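Local coordinates for DNA sulfur modification protein DndE (Escherichia coli, PDB 4LRV), which takes part in DNA phosphorothioation, the sulfur modification of the DNA backbone, and probably does so by binding DNA, at residues Arg11-Gln16 with Ala96-Gly101; Lys19-Gly22 with Thr27-Ile30. All coordinates share one frame; numbering follows the deposited sequence.

Contact 1. Residues Arg11-Gln16 with Ala96-Gly101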
ATOM      1  N   ARG A  11     -17.338  22.700   1.086  1.00 17.32           N
ATOM      2  CA  ARG A  11     -16.359  23.104   2.070  1.00 18.49           C
ATOM      3  C   ARG A  11     -16.606  22.320   3.356  1.00 18.89           C
ATOM      4  O   ARG A  11     -15.677  21.712   3.912  1.00 19.25           O
ATOM      5  CB  ARG A  11     -16.441  24.616   2.307  1.00 19.00           C
ATOM      6  CG  ARG A  11     -15.549  25.136   3.421  1.00 19.79           C
ATOM      7  CD  ARG A  11     -14.087  25.139   3.024  1.00 20.72           C
ATOM      8  NE  ARG A  11     -13.270  25.698   4.092  1.00 20.77           N
ATOM      9  CZ  ARG A  11     -12.386  25.017   4.817  1.00 21.65           C
ATOM     10  NH1 ARG A  11     -12.166  23.722   4.581  1.00 20.87           N
ATOM     11  NH2 ARG A  11     -11.705  25.645   5.780  1.00 21.79           N
ATOM     12  N   GLN A  12     -17.862  22.302   3.796  1.00 19.09           N
ATOM     13  CA  GLN A  12     -18.261  21.568   4.991  1.00 20.05           C
ATOM     14  C   GLN A  12     -17.675  20.154   4.958  1.00 19.85           C
ATOM     15  O   GLN A  12     -17.012  19.731   5.916  1.00 20.48           O
ATOM     16  CB  GLN A  12     -19.791  21.531   5.111  1.00 20.82           C
ATOM     17  CG  GLN A  12     -20.323  20.770   6.325  1.00 24.54           C
ATOM     18  CD  GLN A  12     -21.854  20.772   6.406  1.00 29.63           C
ATOM     19  OE1 GLN A  12     -22.524  19.939   5.793  1.00 31.41           O
ATOM     20  NE2 GLN A  12     -22.410  21.710   7.174  1.00 30.80           N
ATOM     21  N   THR A  13     -17.899  19.443   3.849  1.00 18.49           N
ATOM     22  CA  THR A  13     -17.407  18.073   3.681  1.00 17.13           C
ATOM     23  C   THR A  13     -15.880  17.950   3.674  1.00 16.49           C
ATOM     24  O   THR A  13     -15.336  17.084   4.351  1.00 15.98           O
ATOM     25  CB  THR A  13     -17.961  17.436   2.397  1.00 16.95           C
ATOM     26  OG1 THR A  13     -19.373  17.262   2.537  1.00 17.04           O
ATOM     27  CG2 THR A  13     -17.296  16.067   2.111  1.00 16.09           C
ATOM     28  N   GLU A  14     -15.200  18.800   2.899  1.00 16.12           N
ATOM     29  CA  GLU A  14     -13.743  18.753   2.802  1.00 16.05           C
ATOM     30  C   GLU A  14     -13.122  18.838   4.187  1.00 16.49           C
ATOM     31  O   GLU A  14     -12.222  18.066   4.524  1.00 15.83           O
ATOM     32  CB  GLU A  14     -13.193  19.874   1.917  1.00 15.86           C
ATOM     33  CG  GLU A  14     -12.866  19.436   0.491  1.00 17.66           C
ATOM     34  CD  GLU A  14     -12.045  20.475  -0.293  1.00 19.82           C
ATOM     35  OE1 GLU A  14     -11.847  21.606   0.219  1.00 19.34           O
ATOM     36  OE2 GLU A  14     -11.586  20.144  -1.420  1.00 20.47           O
ATOM     37  N   ASP A  15     -13.632  19.774   4.984  1.00 17.39           N
ATOM     38  CA  ASP A  15     -13.153  19.997   6.334  1.00 18.38           C
ATOM     39  C   ASP A  15     -13.286  18.764   7.230  1.00 17.40           C
ATOM     40  O   ASP A  15     -12.390  18.469   8.018  1.00 16.82           O
ATOM     41  CB  ASP A  15     -13.872  21.202   6.945  1.00 19.66           C
ATOM     42  CG  ASP A  15     -13.292  21.602   8.270  1.00 23.06           C
ATOM     43  OD1 ASP A  15     -12.081  21.349   8.509  1.00 24.54           O
ATOM     44  OD2 ASP A  15     -14.054  22.169   9.080  1.00 27.69           O
ATOM     45  N   GLN A  16     -14.392  18.036   7.101  1.00 17.13           N
ATOM     46  CA  GLN A  16     -14.565  16.784   7.846  1.00 16.95           C
ATOM     47  C   GLN A  16     -13.661  15.673   7.322  1.00 16.07           C
ATOM     48  O   GLN A  16     -13.176  14.853   8.092  1.00 16.41           O
ATOM     49  CB  GLN A  16     -16.009  16.318   7.816  1.00 17.65           C
ATOM     50  CG  GLN A  16     -17.004  17.253   8.479  1.00 20.54           C
ATOM     51  CD  GLN A  16     -18.414  16.760   8.287  1.00 24.19           C
ATOM     52  OE1 GLN A  16     -19.119  17.186   7.362  1.00 25.15           O
ATOM     53  NE2 GLN A  16     -18.827  15.820   9.131  1.00 25.37           N
ATOM     54  N   ALA A  96     -23.640  14.769  -1.833  1.00 12.40           N
ATOM     55  CA  ALA A  96     -24.541  14.620  -0.706  1.00 12.62           C
ATOM     56  C   ALA A  96     -24.266  13.306   0.034  1.00 13.28           C
ATOM     57  O   ALA A  96     -24.244  13.282   1.269  1.00 13.50           O
ATOM     58  CB  ALA A  96     -25.991  14.698  -1.161  1.00 12.34           C
ATOM     59  N   HIS A  97     -24.053  12.228  -0.725  1.00 12.88           N
ATOM     60  CA  HIS A  97     -23.701  10.941  -0.158  1.00 12.93           C
ATOM     61  C   HIS A  97     -22.353  10.933   0.559  1.00 13.12           C
ATOM     62  O   HIS A  97     -22.207  10.278   1.583  1.00 13.02           O
ATOM     63  CB  HIS A  97     -23.740   9.838  -1.220  1.00 12.89           C
ATOM     64  CG  HIS A  97     -25.074   9.175  -1.342  1.00 12.45           C
ATOM     65  ND1 HIS A  97     -25.832   9.226  -2.494  1.00 11.51           N
ATOM     66  CD2 HIS A  97     -25.800   8.474  -0.441  1.00 11.64           C
ATOM     67  CE1 HIS A  97     -26.959   8.566  -2.302  1.00 11.70           C
ATOM     68  NE2 HIS A  97     -26.965   8.101  -1.065  1.00 12.27           N
ATOM     69  N   VAL A  98     -21.367  11.651   0.033  1.00 13.46           N
ATOM     70  CA  VAL A  98     -20.079  11.714   0.722  1.00 13.70           C
ATOM     71  C   VAL A  98     -20.248  12.434   2.059  1.00 14.11           C
ATOM     72  O   VAL A  98     -19.759  11.962   3.091  1.00 13.80           O
ATOM     73  CB  VAL A  98     -18.958  12.328  -0.150  1.00 13.40           C
ATOM     74  CG1 VAL A  98     -17.676  12.440   0.643  1.00 13.33           C
ATOM     75  CG2 VAL A  98     -18.710  11.455  -1.362  1.00 13.20           C
ATOM     76  N   GLU A  99     -20.990  13.542   2.034  1.00 14.61           N
ATOM     77  CA  GLU A  99     -21.285  14.323   3.241  1.00 15.80           C
ATOM     78  C   GLU A  99     -22.031  13.494   4.277  1.00 15.75           C
ATOM     79  O   GLU A  99     -21.653  13.473   5.450  1.00 16.01           O
ATOM     80  CB  GLU A  99     -22.097  15.574   2.889  1.00 16.29           C
ATOM     81  CG  GLU A  99     -22.654  16.359   4.061  1.00 19.24           C
ATOM     82  CD  GLU A  99     -23.774  17.322   3.642  1.00 24.55           C
ATOM     83  OE1 GLU A  99     -24.241  17.241   2.473  1.00 26.21           O
ATOM     84  OE2 GLU A  99     -24.190  18.168   4.477  1.00 25.97           O
ATOM     85  N   ASP A 100     -23.086  12.812   3.845  1.00 15.62           N
ATOM     86  CA  ASP A 100     -23.885  11.994   4.754  1.00 15.52           C
ATOM     87  C   ASP A 100     -23.025  10.893   5.385  1.00 15.80           C
ATOM     88  O   ASP A 100     -22.945  10.788   6.599  1.00 15.27           O
ATOM     89  CB  ASP A 100     -25.089  11.408   4.021  1.00 15.56           C
ATOM     90  CG  ASP A 100     -25.892  10.477   4.891  1.00 16.48           C
ATOM     91  OD1 ASP A 100     -26.626  10.983   5.771  1.00 17.96           O
ATOM     92  OD2 ASP A 100     -25.785   9.241   4.702  1.00 16.66           O
ATOM     93  N   GLY A 101     -22.363  10.098   4.540  1.00 16.80           N
ATOM     94  CA  GLY A 101     -21.392   9.093   4.983  1.00 17.52           C
ATOM     95  C   GLY A 101     -20.368   9.576   6.008  1.00 18.25           C
ATOM     96  O   GLY A 101     -20.122   8.895   7.002  1.00 18.49           O
TER
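Glu-99 lies against Thr-13 and Gln-12 where helix 11-23 passes helix 87-103, and it illustrates how one long acidic side chain can lie along a neighbouring helix without bonding to it. Its CB starts against the threonine hydroxyl, with Glu-99 CB 3.2 Å from Thr-13 OG1. CG continues past the same oxygen at 3.7 Å from Thr-13 OG1, because it stands anti to the backbone N (chi1 171°) and the chain runs on extended. CD then nears the amide oxygen, Glu-99 CD to Gln-12 OE1 being 3.6 Å, and at the tip Glu-99 OE2 stops 2.8 Å from Gln-12 OE1. These two oxygens are both acceptors and cannot bond to each other; the amide and carboxylate planes are turned 51° apart. Lys-53 probably makes the approach tolerable: its NZ is hydrogen-bonded to Gln-12 OE1 and forms a long, weak ion pair with Glu-99 OE2, so a positive charge would offset the repulsion between a carboxylate oxygen and a partly negative amide oxygen. With an alanine in place of Glu-99, Lys-53 would probably lose its weak ionic partner, and a gap is likely to open beside Gln-12 OE1 and the outer side of Thr-13 OG1. That hydroxyl is also hydrogen-bonded to Ser-10 OG. The threonine's other branch, CG2, faces inward and meets Val-98 CG1 at 3.9 Å, the two side chains crossing at about a right angle. Val-98 also touches Leu-9 and, on helix 28-40, Ala-32 and Phe-36. The pair therefore grades from an apolar inner edge to a charged outer one, and the axes of segments 11-16 and 96-101 approach to 9.7 Å at 44°. The order strand 6-7, helix 11-23, helix 28-40 is consistent with the ribbon-helix-helix plan of the Met-repressor clan, onto which helix 87-103 packs here.

Contact 2. Residues Lys19-Gly22 with Thr27-Ile30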
ATOM      1  N   LYS A  19     -10.235  16.160   8.945  1.00 17.53           N
ATOM      2  CA  LYS A  19     -10.156  15.834  10.369  1.00 17.63           C
ATOM      3  C   LYS A  19     -10.054  14.344  10.566  1.00 17.50           C
ATOM      4  O   LYS A  19      -9.330  13.890  11.435  1.00 17.47           O
ATOM      5  CB  LYS A  19     -11.362  16.371  11.129  1.00 17.55           C
ATOM      6  CG  LYS A  19     -11.382  17.873  11.226  1.00 18.69           C
ATOM      7  CD  LYS A  19     -12.684  18.364  11.822  1.00 20.64           C
ATOM      8  CE  LYS A  19     -12.878  19.831  11.524  1.00 22.21           C
ATOM      9  NZ  LYS A  19     -13.314  20.567  12.732  1.00 23.42           N
ATOM     10  N   LEU A  20     -10.789  13.593   9.755  1.00 17.79           N
ATOM     11  CA  LEU A  20     -10.679  12.144   9.752  1.00 17.83           C
ATOM     12  C   LEU A  20      -9.243  11.745   9.432  1.00 17.42           C
ATOM     13  O   LEU A  20      -8.683  10.869  10.074  1.00 17.04           O
ATOM     14  CB  LEU A  20     -11.636  11.530   8.731  1.00 18.08           C
ATOM     15  CG  LEU A  20     -11.553  10.008   8.584  1.00 18.24           C
ATOM     16  CD1 LEU A  20     -11.995   9.342   9.883  1.00 18.23           C
ATOM     17  CD2 LEU A  20     -12.372   9.518   7.396  1.00 15.97           C
ATOM     18  N   LYS A  21      -8.641  12.407   8.448  1.00 17.30           N
ATOM     19  CA  LYS A  21      -7.233  12.178   8.172  1.00 17.41           C
ATOM     20  C   LYS A  21      -6.365  12.495   9.394  1.00 17.67           C
ATOM     21  O   LYS A  21      -5.365  11.828   9.635  1.00 17.57           O
ATOM     22  CB  LYS A  21      -6.751  13.010   6.994  1.00 17.20           C
ATOM     23  CG  LYS A  21      -5.256  12.962   6.879  1.00 18.52           C
ATOM     24  CD  LYS A  21      -4.742  13.603   5.637  1.00 21.24           C
ATOM     25  CE  LYS A  21      -3.377  12.999   5.294  1.00 22.31           C
ATOM     26  NZ  LYS A  21      -2.919  13.498   3.964  1.00 22.71           N
ATOM     27  N   GLY A  22      -6.742  13.527  10.143  1.00 17.73           N
ATOM     28  CA  GLY A  22      -6.012  13.917  11.330  1.00 17.94           C
ATOM     29  C   GLY A  22      -5.872  12.789  12.320  1.00 18.65           C
ATOM     30  O   GLY A  22      -4.770  12.533  12.803  1.00 18.38           O
ATOM     31  N   THR A  27      -6.527   9.193   3.803  1.00 16.20           N
ATOM     32  CA  THR A  27      -6.441  10.352   2.922  1.00 16.09           C
ATOM     33  C   THR A  27      -7.827  10.760   2.440  1.00 15.48           C
ATOM     34  O   THR A  27      -8.685   9.904   2.233  1.00 15.81           O
ATOM     35  CB  THR A  27      -5.609  10.022   1.704  1.00 16.01           C
ATOM     36  OG1 THR A  27      -6.195   8.895   1.047  1.00 17.67           O
ATOM     37  CG2 THR A  27      -4.204   9.671   2.115  1.00 16.30           C
ATOM     38  N   PRO A  28      -8.043  12.067   2.231  1.00 14.90           N
ATOM     39  CA  PRO A  28      -9.384  12.585   1.907  1.00 14.17           C
ATOM     40  C   PRO A  28     -10.077  11.847   0.756  1.00 14.28           C
ATOM     41  O   PRO A  28     -11.262  11.530   0.856  1.00 15.03           O
ATOM     42  CB  PRO A  28      -9.122  14.045   1.534  1.00 13.58           C
ATOM     43  CG  PRO A  28      -7.815  14.386   2.169  1.00 14.31           C
ATOM     44  CD  PRO A  28      -7.008  13.117   2.149  1.00 14.75           C
ATOM     45  N   ASN A  29      -9.359  11.543  -0.315  1.00 14.17           N
ATOM     46  CA  ASN A  29      -9.998  10.863  -1.439  1.00 14.30           C
ATOM     47  C   ASN A  29     -10.459   9.424  -1.140  1.00 13.98           C
ATOM     48  O   ASN A  29     -11.492   8.984  -1.651  1.00 13.91           O
ATOM     49  CB  ASN A  29      -9.146  10.947  -2.716  1.00 14.34           C
ATOM     50  CG  ASN A  29      -7.869  10.134  -2.637  1.00 15.25           C
ATOM     51  OD1 ASN A  29      -7.327   9.889  -1.556  1.00 16.38           O
ATOM     52  ND2 ASN A  29      -7.373   9.711  -3.799  1.00 15.87           N
ATOM     53  N   ILE A  30      -9.697   8.704  -0.317  1.00 13.71           N
ATOM     54  CA  ILE A  30     -10.081   7.357   0.095  1.00 13.77           C
ATOM     55  C   ILE A  30     -11.257   7.417   1.064  1.00 13.65           C
ATOM     56  O   ILE A  30     -12.113   6.541   1.057  1.00 13.57           O
ATOM     57  CB  ILE A  30      -8.903   6.576   0.745  1.00 13.91           C
ATOM     58  CG1 ILE A  30      -7.891   6.135  -0.323  1.00 14.85           C
ATOM     59  CG2 ILE A  30      -9.424   5.357   1.506  1.00 13.03           C
ATOM     60  CD1 ILE A  30      -6.564   5.611   0.237  1.00 15.47           C
TER
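The pyrrolidine ring of Pro-28 meets Lys-21 at its CD corner: the aliphatic part of the lysine comes from one side of the mean ring plane and from beyond that corner, not squarely over the ring, and Lys-21 CD lies 4.2 Å from Pro-28 CD. Gly-25 of the second subunit also packs on this proline. The truly flat group here, the Asn-29 amide, is gripped at both of its polar corners. OD1 accepts a hydrogen bond from the hydroxyl of Thr-27, with Thr-27 OG1 3.0 Å from Asn-29 OD1 and the donor nearly in line with the C=O bond (172°), while ND2 is hydrogen-bonded to Thr-65 O; together the two bonds should hold the amide against rotation. Thr-27 occupies the N-cap position of helix 28-40, and its carbonyl takes a weak bond in the first turn, Ile-30 N to Thr-27 O. This is the short connection between helices 11-23 and 28-40, consistent with a ribbon-helix-helix-like unit of the Met-repressor clan to which the DndE family belongs. Across it, Lys-21 stretches out at full length, CG anti to the backbone N (chi1 169°) and each later bond extended, which carries its ammonium past the proline to the methyl of Thr-27: Lys-21 NZ is 4.4 Å from Thr-27 CG2, a loose van der Waals neighbour. The ammonium's strongest polar partner is on another chain: NZ is hydrogen-bonded to Gly-25 O of the second subunit, and the side chain packs on Ile-26 there. On the preceding helix Gly-22 O is in turn weakly hydrogen-bonded to Lys-21 NZ of the third subunit, and Leu-20 packs on Leu-61 of that same copy.

Overall arrangement
Helix 11-23 runs through both contacts, serving contact 1 with its first turns and contact 2 with its last, with the contact centres about 11 Å apart. Contact 1 sits deeper, its centre about 7 Å from the centre of the chain, and joins segments 80 residues apart; contact 2, nested inside that long loop, is a local turn at the surface, its centre about 13 Å from the same point. Apart from adjoining along helix 11-23, the segments of the two contacts do not touch. Arg-11 and Glu-14 pack on Tyr-23 and Thr-24 of the second subunit, and Lys-21 reaches its Gly-25, so both ends of the helix lie at a subunit interface of the eight-chain assembly.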